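Local coordinates for protein VipE (Legionella pneumophila subsp. pneumophila str. Philadelphia 1, PDB 4QN8) that is an effector of uncharacterised mechanism, probably delivered into host cells, represented here by the mainly helical N-terminal part of a longer protein, at residues 67-72 and 105-110. Residues are numbered along the deposited sequence; the frame is centred on the assembly and turned at random.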
# COMPACT_ATOMS: atom_id res chain seq x y z
N LEU A 67 -2.72 0.99 -8.16
CA LEU A 67 -3.53 1.69 -9.17
C LEU A 67 -4.12 0.72 -10.19
O LEU A 67 -5.16 0.98 -10.81
CB LEU A 67 -2.68 2.73 -9.90
CG LEU A 67 -3.35 3.76 -10.79
CD1 LEU A 67 -4.27 4.63 -9.95
CD2 LEU A 67 -2.29 4.61 -11.47
N THR A 68 -3.44 -0.41 -10.34
CA THR A 68 -3.80 -1.42 -11.33
C THR A 68 -4.74 -2.49 -10.77
O THR A 68 -5.73 -2.86 -11.41
CB THR A 68 -2.51 -2.09 -11.91
OG1 THR A 68 -1.65 -1.07 -12.45
CG2 THR A 68 -2.84 -3.08 -13.01
N ILE A 69 -4.43 -3.00 -9.58
CA ILE A 69 -5.25 -4.04 -8.96
C ILE A 69 -6.47 -3.48 -8.22
O ILE A 69 -7.55 -4.09 -8.21
CB ILE A 69 -4.40 -4.96 -8.03
CG1 ILE A 69 -5.20 -6.18 -7.58
CG2 ILE A 69 -3.92 -4.22 -6.80
CD1 ILE A 69 -5.48 -7.17 -8.69
N GLY A 70 -6.29 -2.31 -7.61
CA GLY A 70 -7.33 -1.67 -6.82
C GLY A 70 -8.68 -1.57 -7.50
O GLY A 70 -9.70 -1.89 -6.88
N PRO A 71 -8.71 -1.09 -8.75
CA PRO A 71 -9.99 -0.93 -9.44
C PRO A 71 -10.70 -2.26 -9.74
O PRO A 71 -11.85 -2.23 -10.13
CB PRO A 71 -9.60 -0.25 -10.76
CG PRO A 71 -8.34 0.46 -10.45
CD PRO A 71 -7.61 -0.45 -9.50
N THR A 72 -10.02 -3.39 -9.55
CA THR A 72 -10.66 -4.69 -9.73
C THR A 72 -11.32 -5.21 -8.45
O THR A 72 -12.01 -6.23 -8.48
CB THR A 72 -9.69 -5.74 -10.29
OG1 THR A 72 -8.86 -6.26 -9.25
CG2 THR A 72 -8.83 -5.13 -11.38
N LYS A 105 0.64 0.49 3.33
CA LYS A 105 0.38 1.93 3.32
C LYS A 105 -0.39 2.32 2.05
O LYS A 105 -1.34 3.12 2.09
CB LYS A 105 1.67 2.76 3.43
CG LYS A 105 1.41 4.25 3.22
CD LYS A 105 2.47 5.13 3.87
CE LYS A 105 3.78 5.09 3.12
NZ LYS A 105 4.82 5.91 3.85
N ALA A 106 0.01 1.75 0.92
CA ALA A 106 -0.66 2.11 -0.33
C ALA A 106 -2.10 1.60 -0.42
O ALA A 106 -2.98 2.31 -0.91
CB ALA A 106 0.13 1.66 -1.54
N PHE A 107 -2.35 0.38 0.04
CA PHE A 107 -3.71 -0.14 0.06
C PHE A 107 -4.60 0.70 0.97
O PHE A 107 -5.75 1.01 0.62
CB PHE A 107 -3.71 -1.60 0.52
CG PHE A 107 -3.90 -2.59 -0.59
CD1 PHE A 107 -2.92 -2.76 -1.56
CD2 PHE A 107 -5.05 -3.33 -0.67
CE1 PHE A 107 -3.09 -3.66 -2.59
CE2 PHE A 107 -5.24 -4.24 -1.70
CZ PHE A 107 -4.25 -4.40 -2.67
N LEU A 108 -4.08 1.07 2.14
CA LEU A 108 -4.85 1.91 3.06
C LEU A 108 -5.17 3.27 2.42
O LEU A 108 -6.30 3.75 2.50
CB LEU A 108 -4.10 2.11 4.39
CG LEU A 108 -4.70 3.03 5.46
CD1 LEU A 108 -6.10 2.58 5.86
CD2 LEU A 108 -3.80 3.03 6.70
N ALA A 109 -4.16 3.87 1.79
CA ALA A 109 -4.35 5.15 1.09
C ALA A 109 -5.37 5.05 -0.03
O ALA A 109 -6.13 5.99 -0.28
CB ALA A 109 -3.02 5.66 0.56
N PHE A 110 -5.38 3.93 -0.74
CA PHE A 110 -6.31 3.76 -1.85
C PHE A 110 -7.72 3.65 -1.30
O PHE A 110 -8.67 4.23 -1.85
CB PHE A 110 -5.94 2.51 -2.63
CG PHE A 110 -6.78 2.27 -3.84
CD1 PHE A 110 -6.46 2.87 -5.05
CD2 PHE A 110 -7.89 1.45 -3.77
CE1 PHE A 110 -7.23 2.65 -6.18
CE2 PHE A 110 -8.67 1.21 -4.90
CZ PHE A 110 -8.34 1.81 -6.11
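F110, on helix 103-114, reaches across to G70 and P71, in the 3-10 segment 70-72, and its side chain shows how an aromatic ring can pack against bare backbone. From CB, which points at the other segment, CG lies anti to the backbone N (chi1 -177°), extending the ring outward from its helix. CB, CG and CD1 meet nothing in 67-72; CD2 and CE1 come only to about 4.4 Å from CA of G70, leaving close contact to CE2 and CZ. CE2 lies 3.7 Å from CA of G70, and CZ is 3.7 Å from its C. CZ also approaches CD of P71, at 4.1 Å. Because G70 has no side chain, the ring can come right up to its main chain. F153 and H114 meet the ring of F110 edge-to-face. One turn earlier on the same helix, F107 presents CZ obliquely to CG2 of I69, 4.1 Å away. Within its own segment, I69 O accepts from T72 N and, at 2.7 Å, from T72 OG1, which lies in the carbonyl plane on a lone pair. With no hydrogen bond crossing between the segments, the two helical regions are joined by van der Waals packing, governed by shape rather than polar pairing.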